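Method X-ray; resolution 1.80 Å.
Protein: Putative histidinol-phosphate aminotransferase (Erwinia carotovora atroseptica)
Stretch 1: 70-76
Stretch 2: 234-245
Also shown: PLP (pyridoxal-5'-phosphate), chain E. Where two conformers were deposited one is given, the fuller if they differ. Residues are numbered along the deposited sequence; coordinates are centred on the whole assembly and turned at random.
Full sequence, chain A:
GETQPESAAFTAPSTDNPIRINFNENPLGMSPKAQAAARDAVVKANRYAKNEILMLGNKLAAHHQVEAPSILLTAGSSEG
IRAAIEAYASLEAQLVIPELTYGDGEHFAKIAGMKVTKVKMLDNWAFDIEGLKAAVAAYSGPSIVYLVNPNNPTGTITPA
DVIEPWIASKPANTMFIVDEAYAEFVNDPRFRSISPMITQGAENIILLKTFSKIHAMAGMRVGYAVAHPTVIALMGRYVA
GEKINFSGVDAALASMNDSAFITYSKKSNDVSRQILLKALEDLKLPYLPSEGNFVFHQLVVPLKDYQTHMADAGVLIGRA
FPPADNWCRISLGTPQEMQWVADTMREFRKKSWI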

# COMPACT_ATOMS: atom_id res chain seq x y z
N SER A 70 17.36 3.75 -8.19
CA SER A 70 16.91 2.69 -9.07
C SER A 70 15.99 1.67 -8.36
O SER A 70 15.61 0.65 -8.97
CB SER A 70 18.14 1.98 -9.68
OG SER A 70 18.58 2.69 -10.84
N ILE A 71 15.66 1.92 -7.10
CA ILE A 71 14.72 1.08 -6.34
C ILE A 71 13.46 1.88 -5.96
O ILE A 71 13.55 2.98 -5.44
CB ILE A 71 15.38 0.50 -5.05
CG1 ILE A 71 16.58 -0.36 -5.42
CG2 ILE A 71 14.38 -0.35 -4.17
CD1 ILE A 71 16.24 -1.48 -6.46
N LEU A 72 12.28 1.31 -6.21
CA LEU A 72 11.02 1.81 -5.65
C LEU A 72 10.34 0.73 -4.84
O LEU A 72 9.96 -0.30 -5.40
CB LEU A 72 10.03 2.26 -6.73
CG LEU A 72 8.70 2.88 -6.28
CD1 LEU A 72 8.91 4.26 -5.65
CD2 LEU A 72 7.78 3.03 -7.49
N LEU A 73 10.22 0.96 -3.53
CA LEU A 73 9.52 0.05 -2.65
C LEU A 73 8.03 0.23 -2.77
O LEU A 73 7.53 1.37 -2.85
CB LEU A 73 9.96 0.24 -1.19
CG LEU A 73 11.22 -0.43 -0.66
CD1 LEU A 73 11.68 0.37 0.56
CD2 LEU A 73 11.03 -1.93 -0.36
N THR A 74 7.32 -0.88 -2.79
CA THR A 74 5.88 -0.87 -3.03
C THR A 74 5.23 -1.88 -2.10
O THR A 74 5.90 -2.78 -1.49
CB THR A 74 5.49 -1.17 -4.55
OG1 THR A 74 5.90 -2.50 -4.91
CG2 THR A 74 6.12 -0.14 -5.59
N ALA A 75 3.93 -1.70 -1.92
CA ALA A 75 3.16 -2.61 -1.04
C ALA A 75 2.77 -3.85 -1.82
O ALA A 75 1.69 -3.92 -2.43
CB ALA A 75 1.95 -1.91 -0.40
N GLY A 76 3.69 -4.80 -1.86
CA GLY A 76 3.67 -5.93 -2.78
C GLY A 76 3.98 -5.51 -4.20
O GLY A 76 3.93 -4.33 -4.52
N1 PLP E . 3.15 -11.11 -9.99
C2 PLP E . 2.77 -12.43 -10.13
C2A PLP E . 3.23 -13.19 -11.35
C3 PLP E . 1.94 -12.99 -9.15
O3 PLP E . 1.55 -14.28 -9.30
C4 PLP E . 1.53 -12.21 -8.05
C4A PLP E . 0.75 -12.84 -6.92
O4A PLP E . -0.23 -13.49 -7.26
C5 PLP E . 1.92 -10.88 -7.94
C6 PLP E . 2.73 -10.35 -8.94
C5A PLP E . 1.49 -9.99 -6.79
O4P PLP E . 1.93 -10.43 -5.49
P PLP E . 2.24 -9.39 -4.33
O1P PLP E . 1.38 -8.17 -4.42
O2P PLP E . 3.71 -9.10 -4.54
O3P PLP E . 1.98 -10.23 -3.09
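Stretch 2, residues 234-245: LMGRYVAGEKIN

A short β-strand can be covered by a segment that is not itself a strand, provided that a few side chains reach across and one of them satisfies the backbone. The packing of residues 234-245 against residues 70-76 in this putative histidinol-phosphate aminotransferase is a compact example. The two segments lie far apart in sequence, yet together they bury 440 Å² of surface. Residues 71-74 form the strand. The second stretch enters in a helix that began earlier in the chain and includes Leu234 and Met235; from Val239 onward it is loop.

The nearest CA pairs set the direction. Leu72 lies 7.0 Å from Gly236 (CA to CA), Leu73 lies 5.8 Å from Glu242 (CA to CA), and Ala75 lies 6.2 Å from Ile244 (CA to CA), so the two chains advance in the same overall sense. The spacing is uneven: the second stretch advances by six residues from Gly236 to Glu242, with five lying between them, while the strand moves on by one. No backbone-to-backbone hydrogen bond joins the stretches, and side chains make the connection instead.

Leu72, Glu242 and Ile244 cover the most surface. Leu72 points its CA-to-CB bond toward the second stretch and, with chi1 t and chi2 p, spreads its methyl groups over the segment from Met235 to Val239. Its CD2 lies 3.9 Å from CB of Met235, a selenomethionine, and 4.0 Å from N of Gly236, while its CD1 approaches CG2 of Val239 at 4.3 Å. Backbone bonds from Arg237 N to Leu234 O (3.2 Å) and from Tyr238 N to Met235 O (3.0 Å) hold this segment.

Glu242 combines apolar packing with a polar anchor. Its CG sits 3.8 Å from CD1 of Leu72, so the aliphatic part of the side chain extends the leucine contact. In an m, t conformation the chain then carries its carboxylate to the strand, where OE2 accepts a hydrogen bond from Leu73 N at 2.8 Å. The angle of 175° at the hydrogen is nearly linear, as expected of a strong bond, and a side-chain oxygen thus takes the role that a neighbouring strand's carbonyl would otherwise play. Water supplements this link: a water molecule lies 2.8 Å from Leu73 O and 2.8 Å from Gly241 O, donating to both and bridging the two backbones just beside the glutamate.

Ile244 closes the far end. Its CA-to-CB bond also points toward the strand, and the m, m rotamer lays CG1 4.1 Å from CB of Leu73 and brings CD1 to 3.3 Å from O of Thr74. The same methyl lies 3.7 Å from N of Ala75 and 4.5 Å from its CB, so the isoleucine covers the backbone where the strand gives way to the following residues. The general lesson is that an irregular segment can dock on a strand through apolar contacts at both ends and a single well-aligned hydrogen bond between them.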

# COMPACT_ATOMS: atom_id res chain seq x y z
N LEU A 234 9.45 8.24 -12.57
CA LEU A 234 8.11 8.32 -13.16
C LEU A 234 7.11 7.42 -12.44
O LEU A 234 5.98 7.84 -12.14
CB LEU A 234 8.11 8.02 -14.68
CG LEU A 234 8.70 9.06 -15.64
CD1 LEU A 234 8.66 8.50 -17.05
CD2 LEU A 234 7.97 10.39 -15.57
N MSE A 235 7.52 6.19 -12.11
CA MSE A 235 6.65 5.23 -11.39
C MSE A 235 6.26 5.75 -10.03
O MSE A 235 5.14 5.52 -9.58
CB MSE A 235 7.33 3.89 -11.23
CG MSE A 235 7.42 3.14 -12.49
SE MSE A 235 8.37 1.44 -12.19
CE MSE A 235 7.26 0.59 -10.89
N GLY A 236 7.15 6.50 -9.40
CA GLY A 236 6.94 7.01 -8.08
C GLY A 236 5.87 8.08 -7.96
O GLY A 236 5.39 8.34 -6.86
N ARG A 237 5.51 8.68 -9.10
CA ARG A 237 4.44 9.65 -9.14
C ARG A 237 3.06 8.97 -9.01
O ARG A 237 2.07 9.65 -8.81
CB ARG A 237 4.59 10.52 -10.40
CG ARG A 237 5.85 11.44 -10.33
CD ARG A 237 6.38 11.91 -11.70
NE ARG A 237 5.49 12.85 -12.36
CZ ARG A 237 5.46 14.16 -12.14
NH1 ARG A 237 6.27 14.73 -11.26
NH2 ARG A 237 4.58 14.91 -12.81
N TYR A 238 3.00 7.63 -9.08
CA TYR A 238 1.76 6.86 -9.04
C TYR A 238 1.61 5.97 -7.83
O TYR A 238 0.71 5.12 -7.78
CB TYR A 238 1.56 6.11 -10.36
CG TYR A 238 1.52 7.10 -11.48
CD1 TYR A 238 0.38 7.82 -11.75
CD2 TYR A 238 2.66 7.38 -12.21
CE1 TYR A 238 0.36 8.79 -12.75
CE2 TYR A 238 2.64 8.36 -13.18
CZ TYR A 238 1.50 9.04 -13.44
OH TYR A 238 1.50 9.99 -14.42
N VAL A 239 2.46 6.21 -6.83
CA VAL A 239 2.30 5.64 -5.48
C VAL A 239 2.38 6.80 -4.49
O VAL A 239 2.86 7.90 -4.85
CB VAL A 239 3.35 4.55 -5.15
CG1 VAL A 239 3.21 3.36 -6.09
CG2 VAL A 239 4.77 5.13 -5.17
N ALA A 240 1.85 6.60 -3.29
CA ALA A 240 1.83 7.66 -2.27
C ALA A 240 3.09 7.50 -1.41
O ALA A 240 3.07 7.11 -0.22
CB ALA A 240 0.54 7.61 -1.44
N GLY A 241 4.20 7.80 -2.04
CA GLY A 241 5.49 7.64 -1.43
C GLY A 241 5.84 6.19 -1.20
O GLY A 241 5.21 5.27 -1.74
N GLU A 242 6.91 6.00 -0.45
CA GLU A 242 7.33 4.68 -0.03
C GLU A 242 7.07 4.61 1.47
O GLU A 242 7.87 5.08 2.27
CB GLU A 242 8.81 4.46 -0.35
CG GLU A 242 9.10 4.38 -1.85
CD GLU A 242 10.58 4.42 -2.19
OE1 GLU A 242 11.15 5.54 -2.15
OE2 GLU A 242 11.17 3.34 -2.45
N LYS A 243 5.93 4.02 1.83
CA LYS A 243 5.43 4.06 3.20
C LYS A 243 4.96 2.64 3.56
O LYS A 243 3.78 2.40 3.83
CB LYS A 243 4.28 5.06 3.32
CG LYS A 243 4.65 6.49 2.92
CD LYS A 243 3.51 7.43 3.08
CE LYS A 243 3.91 8.87 2.75
NZ LYS A 243 2.83 9.83 3.04
N ILE A 244 5.92 1.74 3.54
CA ILE A 244 5.72 0.32 3.79
C ILE A 244 5.49 0.15 5.28
O ILE A 244 5.98 0.93 6.09
CB ILE A 244 6.96 -0.50 3.27
CG1 ILE A 244 7.22 -0.18 1.79
CG2 ILE A 244 6.74 -1.98 3.34
CD1 ILE A 244 6.00 -0.47 0.89
N ASN A 245 4.74 -0.87 5.65
CA ASN A 245 4.41 -1.11 7.04
C ASN A 245 5.64 -1.57 7.84
O ASN A 245 6.55 -2.21 7.30
CB ASN A 245 3.21 -2.04 7.17
CG ASN A 245 3.57 -3.48 7.17
OD1 ASN A 245 3.93 -4.05 8.21
ND2 ASN A 245 3.46 -4.10 6.02
O HOH W 1 13.59 2.86 -2.11
O HOH W 2 12.57 5.68 -4.89
O HOH W 3 5.05 2.58 -2.54